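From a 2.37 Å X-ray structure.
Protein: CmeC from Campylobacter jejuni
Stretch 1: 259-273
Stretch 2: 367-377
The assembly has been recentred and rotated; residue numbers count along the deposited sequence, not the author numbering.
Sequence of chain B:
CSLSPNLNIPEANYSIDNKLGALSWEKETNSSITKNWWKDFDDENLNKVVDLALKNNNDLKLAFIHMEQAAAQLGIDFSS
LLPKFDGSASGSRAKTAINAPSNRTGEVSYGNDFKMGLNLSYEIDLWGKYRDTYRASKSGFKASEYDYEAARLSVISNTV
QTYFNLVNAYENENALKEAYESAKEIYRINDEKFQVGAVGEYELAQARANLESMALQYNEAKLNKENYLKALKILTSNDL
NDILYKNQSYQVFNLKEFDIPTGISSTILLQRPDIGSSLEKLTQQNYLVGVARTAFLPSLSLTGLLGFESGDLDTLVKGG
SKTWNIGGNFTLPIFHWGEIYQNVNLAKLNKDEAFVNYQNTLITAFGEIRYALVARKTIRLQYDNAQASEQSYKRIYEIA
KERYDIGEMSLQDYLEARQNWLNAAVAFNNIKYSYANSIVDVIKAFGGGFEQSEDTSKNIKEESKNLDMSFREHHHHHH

Stretch 1 (259-273) DIPTGISSTILLQRP
Stretch 2 367-377: GEIRYALVARK

The contact joins an irregular segment, 259-273, to one side of a helix that spans 367-377 and extends beyond it in both directions. The helix has phi near -65° and psi near -43°, with i to i-4 amide bonds such as Ala372 N to Glu368 O at 2.9 Å and Leu373 N to Ile369 O at 3.1 Å; the last, Lys377 N to Leu373 O at 3.4 Å, is weak. The residues that touch the other segment, Glu368, Ile369, Leu373 and Arg376, recur at helical spacing, and each points its CA-to-CB bond toward it. The register is fixed by two CA-CA distances, Thr262 to Leu373 at 6.3 Å and Ile264 to Ile369 at 7.2 Å, so the segment advances as the helix number falls and the two run in opposing directions. Together they bury 417 Å², both sides summed.

Two contacts pair apolar side chains, both through Ile369; Leu373 adds contacts with backbone. Ile369 (chi1 -69°, chi2 177°) places CD1 3.9 Å from Ile264 CD1 and 3.7 Å from Ile268 CG1, so one methyl meets two isoleucines. Ile264 is t,t and its CA-to-CB bond points sideways; Ile268, t then p, points toward the helix. One turn on, Leu373 (chi1 -72°, chi2 175°) lies against backbone rather than side chains: its CD2 is 3.5 Å from Pro261 O and 3.8 Å from Thr262 C, while its CD1 is 3.9 Å from Gly263 CA. The backbone there is extended at Pro261 (-57/148), turns at Thr262 (-117/-4) and is extended again at Gly263 (-144/165) and Ile264 (-71/144). Further along, Ile260 (-124/153; chi1 61°, chi2 178°) directs CD1 to 4.1 Å from Arg376 CG, a contact with the aliphatic part of the arginine.

The charged interaction is a salt bridge between Arg272 and Glu368. Arg272 NH2 is 3.1 Å from Glu368 OE1 and Arg272 NH1 is 3.2 Å from the same Glu368 OE1, with N-H...O angles of 152° and 143°; one carboxylate oxygen therefore accepts from both terminal nitrogens. It sits at the guanidinium edge, near its plane, as in-plane donation requires. Arg272 reaches it with chi values of -76°, -175°, 60° and 123°, Glu368 with -65°, 174° and -6°. Arg272 (-108/123) is also the N-cap residue before the helix that Pro273 enters.

A water supplies a polar link at the other end. It lies 2.8 Å from Pro261 O, placed to donate to it, though other acceptors compete for its protons, and accepts a weak bond from Arg376 NE at 3.2 Å. Arg376 folds to present NE, with chi1 -155°, chi2 -76° and chi3 -47°; its terminal nitrogens are engaged elsewhere in the structure.

Within the irregular segment, hydrogen bonds span the bend. Ser265 OG donates to Gln271 OE1 at 2.9 Å and accepts from Thr267 N at 3.2 Å (168°), while Leu270 N reaches Thr267 O at 3.1 Å.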

# COMPACT_ATOMS: atom_id res chain seq x y z
N ASP B 259 2.57 -2.24 -35.36
CA ASP B 259 3.90 -1.66 -35.43
C ASP B 259 4.45 -1.37 -34.03
O ASP B 259 4.45 -0.23 -33.58
CB ASP B 259 3.90 -0.38 -36.27
CG ASP B 259 2.70 0.51 -35.98
OD1 ASP B 259 1.97 0.22 -35.01
OD2 ASP B 259 2.49 1.49 -36.72
N ILE B 260 4.92 -2.42 -33.36
CA ILE B 260 5.47 -2.29 -32.02
C ILE B 260 6.90 -2.84 -31.98
O ILE B 260 7.24 -3.71 -32.78
CB ILE B 260 4.60 -3.01 -30.97
CG1 ILE B 260 4.52 -4.50 -31.28
CG2 ILE B 260 3.22 -2.39 -30.91
CD1 ILE B 260 3.73 -5.29 -30.26
N PRO B 261 7.73 -2.33 -31.06
CA PRO B 261 9.11 -2.81 -30.92
C PRO B 261 9.20 -4.31 -30.65
O PRO B 261 8.32 -4.88 -30.02
CB PRO B 261 9.63 -2.01 -29.72
CG PRO B 261 8.83 -0.77 -29.72
CD PRO B 261 7.46 -1.18 -30.18
N THR B 262 10.27 -4.93 -31.15
CA THR B 262 10.52 -6.34 -30.91
C THR B 262 11.82 -6.51 -30.13
O THR B 262 12.21 -7.61 -29.76
CB THR B 262 10.61 -7.14 -32.22
OG1 THR B 262 11.73 -6.68 -32.99
CG2 THR B 262 9.34 -6.97 -33.04
N GLY B 263 12.50 -5.39 -29.90
CA GLY B 263 13.72 -5.36 -29.13
C GLY B 263 13.78 -4.08 -28.31
O GLY B 263 13.02 -3.15 -28.56
N ILE B 264 14.67 -4.04 -27.33
CA ILE B 264 14.76 -2.87 -26.46
C ILE B 264 15.33 -1.67 -27.22
O ILE B 264 16.19 -1.82 -28.09
CB ILE B 264 15.61 -3.16 -25.20
CG1 ILE B 264 15.49 -2.01 -24.19
CG2 ILE B 264 17.07 -3.43 -25.57
CD1 ILE B 264 15.99 -2.36 -22.81
N SER B 265 14.83 -0.48 -26.91
CA SER B 265 15.26 0.74 -27.58
C SER B 265 16.62 1.20 -27.06
O SER B 265 17.01 0.88 -25.94
CB SER B 265 14.23 1.84 -27.38
OG SER B 265 14.68 3.07 -27.94
N SER B 266 17.34 1.95 -27.89
CA SER B 266 18.65 2.47 -27.51
C SER B 266 18.51 3.72 -26.66
O SER B 266 19.47 4.20 -26.07
CB SER B 266 19.49 2.76 -28.75
OG SER B 266 18.91 3.78 -29.54
N THR B 267 17.29 4.26 -26.62
CA THR B 267 16.98 5.45 -25.83
C THR B 267 15.84 5.19 -24.86
O THR B 267 14.98 6.05 -24.67
CB THR B 267 16.61 6.64 -26.74
OG1 THR B 267 15.50 6.28 -27.56
CG2 THR B 267 17.78 7.03 -27.62
N ILE B 268 15.83 4.01 -24.25
CA ILE B 268 14.75 3.60 -23.36
C ILE B 268 14.69 4.47 -22.10
O ILE B 268 13.63 4.63 -21.50
CB ILE B 268 14.88 2.11 -22.97
CG1 ILE B 268 13.64 1.63 -22.22
CG2 ILE B 268 16.14 1.88 -22.15
CD1 ILE B 268 12.37 1.75 -23.02
N LEU B 269 15.83 5.03 -21.72
CA LEU B 269 15.90 5.89 -20.54
C LEU B 269 15.15 7.20 -20.77
O LEU B 269 14.64 7.80 -19.83
CB LEU B 269 17.35 6.17 -20.17
CG LEU B 269 17.99 5.30 -19.08
CD1 LEU B 269 17.96 3.82 -19.46
CD2 LEU B 269 19.41 5.75 -18.82
N LEU B 270 15.09 7.62 -22.03
CA LEU B 270 14.44 8.87 -22.39
C LEU B 270 12.99 8.66 -22.83
O LEU B 270 12.30 9.61 -23.18
CB LEU B 270 15.21 9.58 -23.50
CG LEU B 270 16.68 9.89 -23.24
CD1 LEU B 270 17.33 10.49 -24.48
CD2 LEU B 270 16.83 10.82 -22.04
N GLN B 271 12.53 7.41 -22.81
CA GLN B 271 11.21 7.09 -23.34
C GLN B 271 10.23 6.58 -22.29
O GLN B 271 9.04 6.43 -22.57
CB GLN B 271 11.35 6.07 -24.47
CG GLN B 271 11.96 6.65 -25.73
CD GLN B 271 12.30 5.59 -26.76
OE1 GLN B 271 12.64 4.46 -26.41
NE2 GLN B 271 12.20 5.95 -28.03
N ARG B 272 10.72 6.30 -21.09
CA ARG B 272 9.85 5.90 -19.99
C ARG B 272 9.71 7.01 -18.95
O ARG B 272 10.71 7.48 -18.40
CB ARG B 272 10.37 4.62 -19.32
CG ARG B 272 10.11 3.35 -20.11
CD ARG B 272 10.53 2.12 -19.32
NE ARG B 272 9.80 2.00 -18.06
CZ ARG B 272 9.07 0.94 -17.72
NH1 ARG B 272 8.98 -0.10 -18.53
NH2 ARG B 272 8.44 0.93 -16.55
N PRO B 273 8.47 7.44 -18.69
CA PRO B 273 8.17 8.53 -17.75
C PRO B 273 8.63 8.24 -16.32
O PRO B 273 9.06 9.16 -15.62
CB PRO B 273 6.64 8.64 -17.82
CG PRO B 273 6.27 8.05 -19.13
CD PRO B 273 7.26 6.95 -19.37
N GLY B 367 13.05 -5.52 -16.65
CA GLY B 367 12.40 -6.79 -16.40
C GLY B 367 11.05 -6.85 -17.08
O GLY B 367 10.67 -7.89 -17.63
N GLU B 368 10.32 -5.74 -17.03
CA GLU B 368 9.03 -5.64 -17.69
C GLU B 368 9.16 -5.75 -19.21
O GLU B 368 8.34 -6.37 -19.87
CB GLU B 368 8.33 -4.33 -17.32
CG GLU B 368 7.96 -4.19 -15.85
CD GLU B 368 7.39 -2.82 -15.52
OE1 GLU B 368 7.39 -1.94 -16.40
OE2 GLU B 368 6.95 -2.63 -14.37
N ILE B 369 10.22 -5.14 -19.74
CA ILE B 369 10.47 -5.14 -21.18
C ILE B 369 10.78 -6.55 -21.69
O ILE B 369 10.29 -6.96 -22.74
CB ILE B 369 11.63 -4.19 -21.55
CG1 ILE B 369 11.20 -2.73 -21.35
CG2 ILE B 369 12.08 -4.41 -22.99
CD1 ILE B 369 12.30 -1.73 -21.62
N ARG B 370 11.58 -7.29 -20.93
CA ARG B 370 11.91 -8.67 -21.29
C ARG B 370 10.66 -9.54 -21.35
O ARG B 370 10.46 -10.28 -22.31
CB ARG B 370 12.90 -9.27 -20.29
CG ARG B 370 13.18 -10.75 -20.54
CD ARG B 370 14.04 -11.36 -19.44
NE ARG B 370 14.50 -12.70 -19.79
CZ ARG B 370 15.57 -13.29 -19.27
NH1 ARG B 370 16.32 -12.64 -18.38
NH2 ARG B 370 15.91 -14.51 -19.65
N TYR B 371 9.83 -9.45 -20.32
CA TYR B 371 8.63 -10.27 -20.25
C TYR B 371 7.63 -9.88 -21.32
O TYR B 371 7.07 -10.74 -22.00
CB TYR B 371 7.98 -10.17 -18.86
CG TYR B 371 6.80 -11.11 -18.70
CD1 TYR B 371 7.00 -12.45 -18.38
CD2 TYR B 371 5.50 -10.67 -18.88
CE1 TYR B 371 5.94 -13.31 -18.24
CE2 TYR B 371 4.43 -11.53 -18.74
CZ TYR B 371 4.65 -12.85 -18.42
OH TYR B 371 3.59 -13.71 -18.28
N ALA B 372 7.40 -8.58 -21.48
CA ALA B 372 6.43 -8.08 -22.45
C ALA B 372 6.76 -8.53 -23.86
O ALA B 372 5.87 -8.91 -24.63
CB ALA B 372 6.35 -6.56 -22.38
N LEU B 373 8.04 -8.50 -24.21
CA LEU B 373 8.50 -8.91 -25.53
C LEU B 373 8.34 -10.41 -25.75
O LEU B 373 7.84 -10.85 -26.78
CB LEU B 373 9.95 -8.50 -25.75
CG LEU B 373 10.20 -7.00 -25.95
CD1 LEU B 373 11.69 -6.71 -26.04
CD2 LEU B 373 9.48 -6.50 -27.19
N VAL B 374 8.78 -11.20 -24.76
CA VAL B 374 8.70 -12.65 -24.86
C VAL B 374 7.25 -13.13 -24.83
O VAL B 374 6.87 -14.01 -25.59
CB VAL B 374 9.49 -13.34 -23.73
CG1 VAL B 374 9.27 -14.84 -23.75
CG2 VAL B 374 10.98 -13.02 -23.86
N ALA B 375 6.45 -12.53 -23.95
CA ALA B 375 5.05 -12.91 -23.83
C ALA B 375 4.29 -12.62 -25.12
O ALA B 375 3.47 -13.42 -25.55
CB ALA B 375 4.39 -12.18 -22.66
N ARG B 376 4.58 -11.48 -25.73
CA ARG B 376 3.89 -11.05 -26.94
C ARG B 376 4.04 -12.08 -28.06
O ARG B 376 3.06 -12.46 -28.70
CB ARG B 376 4.42 -9.68 -27.39
CG ARG B 376 3.45 -8.85 -28.23
CD ARG B 376 3.36 -9.35 -29.66
NE ARG B 376 4.68 -9.59 -30.24
CZ ARG B 376 4.89 -10.24 -31.38
NH1 ARG B 376 3.86 -10.72 -32.07
NH2 ARG B 376 6.12 -10.41 -31.83
N LYS B 377 5.27 -12.53 -28.30
CA LYS B 377 5.54 -13.47 -29.38
C LYS B 377 5.11 -14.90 -29.01
O LYS B 377 4.80 -15.70 -29.89
CB LYS B 377 7.02 -13.44 -29.76
CG LYS B 377 7.97 -14.00 -28.70
CD LYS B 377 9.40 -14.04 -29.22
CE LYS B 377 10.33 -14.71 -28.22
NZ LYS B 377 11.74 -14.74 -28.73
O HOH W 1 6.78 -7.24 -29.93